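Local structure of carboxypeptidase D (Drosophila melanogaster, 3MN8) at residues A[30-33]-A[34-37]; A[107-110]-A[111-115]; A[320-323]-A[324-327]; A[332-335]-A[336-339]. The protein removes C-terminal arginine and lysine from peptides and proteins as a zinc metallocarboxypeptidase, here in its first carboxypeptidase-like domain with the transthyretin-like domain that follows. All blocks are in the same frame, centred on the assembly; numbering follows the deposited sequence.

Contact 1 of 4, residues A[30-33]-A[34-37]; sequences EDES and FLQQ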
# COMPACT_ATOMS: atom_id res chain seq x y z
N GLU A 30 7.63 -25.02 0.79
CA GLU A 30 7.04 -23.96 1.62
C GLU A 30 6.42 -24.39 2.96
O GLU A 30 5.71 -25.39 3.06
CB GLU A 30 6.00 -23.20 0.80
CG GLU A 30 6.47 -22.81 -0.60
CD GLU A 30 5.32 -22.37 -1.50
OE1 GLU A 30 4.40 -23.18 -1.74
OE2 GLU A 30 5.34 -21.20 -1.97
N ASP A 31 6.67 -23.60 4.00
CA ASP A 31 6.00 -23.78 5.28
C ASP A 31 4.74 -22.91 5.32
O ASP A 31 4.77 -21.76 5.77
CB ASP A 31 6.96 -23.43 6.41
CG ASP A 31 6.26 -23.31 7.75
OD1 ASP A 31 6.91 -22.86 8.73
OD2 ASP A 31 5.06 -23.65 7.83
N GLU A 32 3.63 -23.46 4.84
CA GLU A 32 2.34 -22.77 4.86
C GLU A 32 1.38 -23.41 5.87
O GLU A 32 0.19 -23.60 5.59
CB GLU A 32 1.69 -22.83 3.47
CG GLU A 32 2.46 -22.12 2.37
CD GLU A 32 1.78 -22.28 1.02
OE1 GLU A 32 1.03 -21.36 0.62
OE2 GLU A 32 1.98 -23.33 0.35
N SER A 33 1.90 -23.74 7.05
CA SER A 33 1.10 -24.43 8.07
C SER A 33 -0.09 -23.59 8.52
O SER A 33 -1.14 -24.13 8.92
CB SER A 33 1.98 -24.79 9.27
OG SER A 33 2.41 -23.62 9.95
N PHE A 34 0.06 -22.27 8.44
CA PHE A 34 -0.98 -21.35 8.88
C PHE A 34 -2.35 -21.62 8.26
O PHE A 34 -3.32 -20.95 8.59
CB PHE A 34 -0.55 -19.88 8.66
CG PHE A 34 -0.05 -19.55 7.26
CD1 PHE A 34 -0.94 -19.25 6.24
CD2 PHE A 34 1.31 -19.51 6.98
CE1 PHE A 34 -0.48 -18.93 4.96
CE2 PHE A 34 1.78 -19.19 5.71
CZ PHE A 34 0.89 -18.90 4.70
N LEU A 35 -2.42 -22.63 7.39
CA LEU A 35 -3.68 -22.99 6.74
C LEU A 35 -4.41 -24.15 7.42
O LEU A 35 -5.56 -24.44 7.08
CB LEU A 35 -3.41 -23.36 5.28
CG LEU A 35 -2.45 -22.45 4.51
CD1 LEU A 35 -2.03 -23.13 3.21
CD2 LEU A 35 -3.08 -21.08 4.26
N GLN A 36 -3.76 -24.81 8.37
CA GLN A 36 -4.27 -26.07 8.92
C GLN A 36 -5.46 -25.89 9.86
O GLN A 36 -5.85 -26.81 10.56
CB GLN A 36 -3.13 -26.79 9.65
CG GLN A 36 -3.42 -28.23 10.04
CD GLN A 36 -3.08 -29.20 8.93
OE1 GLN A 36 -3.01 -30.42 9.15
NE2 GLN A 36 -2.86 -28.67 7.73
N GLN A 37 -6.04 -24.69 9.86
CA GLN A 37 -7.02 -24.32 10.86
C GLN A 37 -7.71 -23.01 10.47
O GLN A 37 -7.53 -21.98 11.12
CB GLN A 37 -6.31 -24.15 12.21
CG GLN A 37 -5.00 -23.35 12.16
CD GLN A 37 -5.16 -21.90 12.61
OE1 GLN A 37 -5.51 -21.03 11.82
NE2 GLN A 37 -4.87 -21.64 13.89

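Contact 2 of 4, residues A[107-110]-A[111-115]; sequences GRQL and LVYMA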
# COMPACT_ATOMS: atom_id res chain seq x y z
N GLY A 107 -9.07 -9.50 3.09
CA GLY A 107 -7.78 -8.83 3.13
C GLY A 107 -7.15 -8.95 4.50
O GLY A 107 -5.94 -9.21 4.63
N ARG A 108 -7.97 -8.74 5.52
CA ARG A 108 -7.55 -8.92 6.91
C ARG A 108 -6.76 -10.21 7.05
O ARG A 108 -5.59 -10.19 7.41
CB ARG A 108 -8.75 -8.94 7.86
CG ARG A 108 -8.44 -9.60 9.18
CD ARG A 108 -9.65 -9.73 10.10
NE ARG A 108 -9.85 -8.52 10.89
CZ ARG A 108 -9.65 -8.39 12.20
NH1 ARG A 108 -9.25 -9.39 12.96
NH2 ARG A 108 -9.89 -7.20 12.75
N GLN A 109 -7.41 -11.32 6.74
CA GLN A 109 -6.78 -12.63 6.93
C GLN A 109 -5.60 -12.86 6.00
O GLN A 109 -4.62 -13.51 6.39
CB GLN A 109 -7.79 -13.77 6.80
CG GLN A 109 -8.46 -14.14 8.10
CD GLN A 109 -7.45 -14.33 9.21
OE1 GLN A 109 -7.48 -13.63 10.22
NE2 GLN A 109 -6.55 -15.28 9.03
N LEU A 110 -5.69 -12.34 4.77
CA LEU A 110 -4.59 -12.47 3.82
C LEU A 110 -3.29 -11.82 4.33
O LEU A 110 -2.19 -12.33 4.07
CB LEU A 110 -4.96 -11.88 2.46
CG LEU A 110 -5.98 -12.69 1.65
CD1 LEU A 110 -6.15 -12.05 0.29
CD2 LEU A 110 -5.54 -14.11 1.48
N LEU A 111 -3.42 -10.71 5.04
CA LEU A 111 -2.25 -10.04 5.57
C LEU A 111 -1.71 -10.80 6.77
O LEU A 111 -0.51 -10.83 7.00
CB LEU A 111 -2.57 -8.60 5.96
CG LEU A 111 -2.72 -7.66 4.77
CD1 LEU A 111 -2.93 -6.22 5.23
CD2 LEU A 111 -1.47 -7.78 3.91
N VAL A 112 -2.61 -11.41 7.53
CA VAL A 112 -2.19 -12.23 8.65
C VAL A 112 -1.39 -13.40 8.11
O VAL A 112 -0.31 -13.71 8.61
CB VAL A 112 -3.40 -12.72 9.44
CG1 VAL A 112 -3.03 -13.94 10.26
CG2 VAL A 112 -3.93 -11.59 10.33
N TYR A 113 -1.92 -14.02 7.06
CA TYR A 113 -1.21 -15.07 6.32
C TYR A 113 0.15 -14.63 5.75
O TYR A 113 1.15 -15.33 5.89
CB TYR A 113 -2.09 -15.58 5.18
CG TYR A 113 -3.32 -16.36 5.63
CD1 TYR A 113 -4.41 -16.52 4.78
CD2 TYR A 113 -3.38 -16.93 6.89
CE1 TYR A 113 -5.53 -17.24 5.17
CE2 TYR A 113 -4.50 -17.65 7.30
CZ TYR A 113 -5.57 -17.79 6.44
OH TYR A 113 -6.68 -18.50 6.84
N MET A 114 0.19 -13.47 5.10
CA MET A 114 1.45 -12.98 4.54
C MET A 114 2.55 -12.88 5.60
O MET A 114 3.64 -13.40 5.41
CB MET A 114 1.23 -11.63 3.83
CG MET A 114 2.50 -11.01 3.22
SD MET A 114 3.27 -11.99 1.88
CE MET A 114 1.85 -12.14 0.80
N ALA A 115 2.25 -12.21 6.71
CA ALA A 115 3.20 -12.03 7.81
C ALA A 115 3.90 -13.34 8.14
O ALA A 115 5.13 -13.45 8.06
CB ALA A 115 2.47 -11.51 9.05

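Contact 3 of 4, residues A[320-323]-A[324-327]; sequences EWQR and NKAS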
# COMPACT_ATOMS: atom_id res chain seq x y z
N GLU A 320 -8.57 -18.23 -1.03
CA GLU A 320 -8.23 -16.83 -1.21
C GLU A 320 -6.73 -16.65 -1.09
O GLU A 320 -6.13 -15.86 -1.82
CB GLU A 320 -8.96 -15.95 -0.19
CG GLU A 320 -10.49 -16.05 -0.24
CD GLU A 320 -11.11 -15.53 -1.55
OE1 GLU A 320 -10.35 -15.16 -2.47
OE2 GLU A 320 -12.36 -15.48 -1.65
N TRP A 321 -6.12 -17.40 -0.18
CA TRP A 321 -4.67 -17.31 -0.03
C TRP A 321 -3.93 -17.71 -1.31
O TRP A 321 -3.05 -16.99 -1.78
CB TRP A 321 -4.15 -18.12 1.16
CG TRP A 321 -2.66 -18.29 1.10
CD1 TRP A 321 -1.98 -19.42 0.78
CD2 TRP A 321 -1.66 -17.27 1.33
NE1 TRP A 321 -0.63 -19.18 0.80
CE2 TRP A 321 -0.41 -17.87 1.13
CE3 TRP A 321 -1.72 -15.91 1.67
CZ2 TRP A 321 0.80 -17.16 1.27
CZ3 TRP A 321 -0.52 -15.22 1.82
CH2 TRP A 321 0.72 -15.84 1.62
N GLN A 322 -4.30 -18.86 -1.88
CA GLN A 322 -3.60 -19.37 -3.06
C GLN A 322 -3.74 -18.46 -4.28
O GLN A 322 -2.83 -18.38 -5.10
CB GLN A 322 -4.06 -20.78 -3.40
CG GLN A 322 -2.92 -21.77 -3.47
CD GLN A 322 -2.28 -22.02 -2.12
OE1 GLN A 322 -1.06 -22.07 -1.99
NE2 GLN A 322 -3.12 -22.18 -1.10
N ARG A 323 -4.88 -17.79 -4.39
CA ARG A 323 -5.11 -16.85 -5.50
C ARG A 323 -4.30 -15.56 -5.37
O ARG A 323 -3.64 -15.12 -6.32
CB ARG A 323 -6.60 -16.51 -5.60
CG ARG A 323 -7.48 -17.74 -5.61
CD ARG A 323 -8.94 -17.37 -5.50
NE ARG A 323 -9.81 -18.47 -5.91
CZ ARG A 323 -11.12 -18.46 -5.72
NH1 ARG A 323 -11.69 -17.41 -5.13
NH2 ARG A 323 -11.86 -19.49 -6.12
N ASN A 324 -4.36 -14.96 -4.19
CA ASN A 324 -3.76 -13.65 -3.99
C ASN A 324 -2.27 -13.74 -3.72
O ASN A 324 -1.55 -12.74 -3.83
CB ASN A 324 -4.47 -12.93 -2.86
CG ASN A 324 -5.92 -12.62 -3.18
OD1 ASN A 324 -6.24 -11.51 -3.59
ND2 ASN A 324 -6.80 -13.61 -2.99
N LYS A 325 -1.82 -14.93 -3.36
CA LYS A 325 -0.41 -15.17 -3.02
C LYS A 325 0.58 -14.52 -3.99
O LYS A 325 1.41 -13.70 -3.58
CB LYS A 325 -0.15 -16.68 -2.94
CG LYS A 325 1.15 -17.10 -2.29
CD LYS A 325 1.28 -18.59 -2.46
CE LYS A 325 2.50 -19.14 -1.77
NZ LYS A 325 2.49 -20.62 -1.88
N ALA A 326 0.49 -14.89 -5.27
CA ALA A 326 1.37 -14.37 -6.32
C ALA A 326 1.19 -12.87 -6.58
O ALA A 326 2.17 -12.14 -6.78
CB ALA A 326 1.15 -15.15 -7.61
N SER A 327 -0.06 -12.41 -6.58
CA SER A 327 -0.37 -11.00 -6.80
C SER A 327 0.15 -10.08 -5.68
O SER A 327 0.47 -8.93 -5.91
CB SER A 327 -1.88 -10.82 -6.96
OG SER A 327 -2.43 -11.82 -7.82
O HOH W 1 -0.86 -17.04 -6.24

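Contact 4 of 4, residues A[332-335]-A[336-339]; sequences LRQA and HIGI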
# COMPACT_ATOMS: atom_id res chain seq x y z
N LEU A 332 4.39 -6.28 -4.52
CA LEU A 332 5.43 -5.78 -3.63
C LEU A 332 6.69 -5.51 -4.43
O LEU A 332 7.31 -4.47 -4.26
CB LEU A 332 5.70 -6.75 -2.48
CG LEU A 332 4.57 -6.75 -1.43
CD1 LEU A 332 4.72 -7.88 -0.42
CD2 LEU A 332 4.49 -5.41 -0.72
N ARG A 333 7.04 -6.44 -5.31
CA ARG A 333 8.27 -6.29 -6.11
C ARG A 333 8.22 -5.12 -7.10
O ARG A 333 9.24 -4.73 -7.66
CB ARG A 333 8.63 -7.59 -6.83
CG ARG A 333 8.62 -8.79 -5.89
CD ARG A 333 9.48 -9.95 -6.36
NE ARG A 333 10.89 -9.73 -6.07
CZ ARG A 333 11.68 -10.50 -5.32
NH1 ARG A 333 12.94 -10.14 -5.18
NH2 ARG A 333 11.25 -11.61 -4.72
N GLN A 334 7.03 -4.56 -7.28
CA GLN A 334 6.86 -3.36 -8.09
C GLN A 334 7.41 -2.12 -7.37
O GLN A 334 7.66 -1.08 -8.00
CB GLN A 334 5.39 -3.16 -8.45
CG GLN A 334 4.86 -4.10 -9.53
CD GLN A 334 5.42 -3.76 -10.91
OE1 GLN A 334 5.13 -2.71 -11.47
NE2 GLN A 334 6.22 -4.66 -11.45
N ALA A 335 7.63 -2.21 -6.07
CA ALA A 335 8.28 -1.13 -5.36
C ALA A 335 9.75 -1.04 -5.76
O ALA A 335 10.53 -0.28 -5.18
CB ALA A 335 8.15 -1.31 -3.86
N HIS A 336 10.15 -1.82 -6.76
CA HIS A 336 11.55 -1.81 -7.15
C HIS A 336 11.79 -1.29 -8.54
O HIS A 336 12.94 -1.12 -8.95
CB HIS A 336 12.16 -3.18 -6.96
CG HIS A 336 12.17 -3.62 -5.53
ND1 HIS A 336 13.05 -3.09 -4.60
CD2 HIS A 336 11.40 -4.51 -4.87
CE1 HIS A 336 12.83 -3.66 -3.43
NE2 HIS A 336 11.83 -4.52 -3.56
N ILE A 337 10.70 -1.02 -9.25
CA ILE A 337 10.81 -0.47 -10.59
C ILE A 337 11.30 0.96 -10.57
O ILE A 337 11.34 1.61 -9.52
CB ILE A 337 9.48 -0.53 -11.36
CG1 ILE A 337 8.44 0.37 -10.70
CG2 ILE A 337 8.99 -1.98 -11.47
CD1 ILE A 337 7.07 0.25 -11.33
N GLY A 338 11.69 1.43 -11.74
CA GLY A 338 12.13 2.80 -11.90
C GLY A 338 13.54 3.02 -11.38
O GLY A 338 14.45 2.24 -11.67
N ILE A 339 13.70 4.09 -10.62
CA ILE A 339 15.01 4.50 -10.14
C ILE A 339 14.96 4.90 -8.70
O ILE A 339 13.90 4.91 -8.06
CB ILE A 339 15.58 5.71 -10.90
CG1 ILE A 339 14.59 6.88 -10.79
CG2 ILE A 339 15.91 5.33 -12.35
CD1 ILE A 339 15.06 8.18 -11.44

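Contact 1 of 4, residues A[30-33]-A[34-37]
With chi1 at 51°, the CG of Phe34 sits between its own backbone N and carbonyl carbon, which folds the ring back over the main chain of Glu32. Leu35 has its CG anti to the carbonyl carbon (chi1 -44°), which brings Leu35 CD1 to 3.7 Å from Glu32 CB. The motif is an Asx turn leading into a short 3-10 turn, in the loop before helix 43-56. Asp31 OD2 accepts from the backbone N of Ser33 at 3.3 Å, met nearly end-on along the C-O bond. The Ser33 hydroxyl adds a weak bond to the same oxygen. On the ring of Phe34, Glu32 CA makes an off-centre CH-pi contact, 4.2 Å from the centroid. The Glu32 carbonyl carbon lies over that ring too, toward its rim. The Glu32 carboxylate reaches away from the turn. There OE1 meets Trp321 NE1 and the charged end of Lys325, both on helix 317-333. The ring of Phe34 also meets Tyr113 of helix 106-121 and stands edge-to-face to Trp321. This is structural packing away from the zinc site: it lays the N-terminal segment on two helices of the catalytic domain. The turn closes where Gln36 N donates to Ser33 O at 2.8 Å, with an N-H...O angle of 160°.

Contact 2 of 4, residues A[107-110]-A[111-115]
Gln109 reaches along the helix to the ring of Tyr113, four residues on. Its NE2 lies 3.6 Å from Tyr113 CE2 and nearly as close to CZ. The amide and ring planes are 81° apart, so the two groups are not stacked. The chain of Gln109 is bent at chi2 (-49°), which carries the amide round to the ring. The side chain also lies beside that of Val112, pointing the same way, with Gln109 NE2 4.0 Å from Val112 CG1. The other end of the amide, OE1, accepts from the backbone N of Ala41, so the group is also held by the loop before helix 43-56. The backbone oxygen of Gln109 has two roles. Gln109 O accepts the helical bond from Tyr113 N at 2.8 Å, an almost straight bond, and it lies over one face of the Tyr113 ring, offset toward the rim. Leu110 CD2 touches the ring more loosely, 4.2 Å from Tyr113 CD1. Leu110 O accepts from Met114 N at 2.8 Å. Leu111 N is bonded to Gly107 O at 3.0 Å. Leu110 and Met114 also pack on helix 317-333, and Arg108 makes a cation-pi contact with Tyr148. This is the i to i+4 pattern of a buried alpha-helix, here helix 106-121 of the M14 catalytic domain, which starts just after the zinc ligands His101 and Glu104.

Contact 3 of 4, residues A[320-323]-A[324-327]
Hydrogen bonds come first. Asn324 holds Glu320 O twice, through Asn324 N at 3.1 Å and through its own side chain, ND2 to Glu320 O at 2.6 Å. The side-chain bond is nearly straight, and the oxygen lies in the plane of the amide. With chi1 at -65°, Asn324 CG lies beside the backbone N, and the amide folds back against the preceding turn. Its OD1 is bonded to Tyr255 OH, so both ends of this buried amide have partners. Lys325 N donates to Trp321 O at 2.9 Å. Trp321 NE1 is hydrogen-bonded to Glu32 OE1. A water accepts from Ala326 N at 2.7 Å and donates to Gln322 O, which inserts it into the helical ladder.

Packing is carried by Lys325. Its extended chain passes over one face of the Trp321 indole, toward the rim, with Lys325 CG 3.6 Å from Trp321 CZ2.

Charge pairs follow. Arg323 NH1 and Glu320 OE1 make a long salt bridge at 3.7 Å. Lys325 NZ is paired with Glu30 and Glu32. The chemistry implies that Trp321 and Lys325 present one joint surface of helix 317-333 to the N-terminal segment, where the two carboxylates would probably keep the lysine charged.

Contact 4 of 4, residues A[332-335]-A[336-339]
Gln334 O accepts from the backbone N of Ile337 at 3.3 Å, with an N-H...O angle of 167°. The N-H comes from above the carbonyl plane, not along a lone pair. A chi1 of 66° puts Ile337 CG1 between its backbone N and carbonyl carbon, on the side of Gln334 O. The two side chains cross, and Gln334 OE1 comes 3.5 Å from Ile337 CD1. That amide oxygen has its polar partner in Gln250 NE2.

His336 lies back against the last turn. Arg333 O is near the plane of its ring, at the edge, 3.5 Å from His336 CD2. Arg333 CA is at the same edge. Ala335 O lies over one face. The far nitrogen, His336 NE2, is bonded to Thr135 OG1, and Arg333 NH2 to Asp127 O.

Residues 332-339 carry the chain from helix 317-333 of the catalytic domain to strand 339-344 of the transthyretin-like domain. Leu332 and Ala335 pack on strand 93-97, Gln334 and Ile337 on helix 245-257, and Arg333 and His336 on helix 126-134. Beyond them, Gly338 and Ile339 join the beta domain through backbone bonds to Leu410 and Arg376.

Contact 1 lies at the surface, contacts 2 and 4 are buried, and contact 3 is partly buried. Contacts 1, 2 and 3 form one cluster. Contact 1 meets contact 3 through salt bridges, a hydrogen bond and a ring contact, and contact 2 through rings. Contacts 2 and 3 join their helices by close side-chain packing, in part of Leu110 against Asn324 and Trp321. Contact 4 shares helix 317-333 with contact 3 but stands apart, its centre about 20 Å from that of contact 3. Contacts 2 and 3 are regular helix, and each has one part that approaches the active site. Contacts 1 and 4 are turns, one near the start of the modelled chain and one between the two domains.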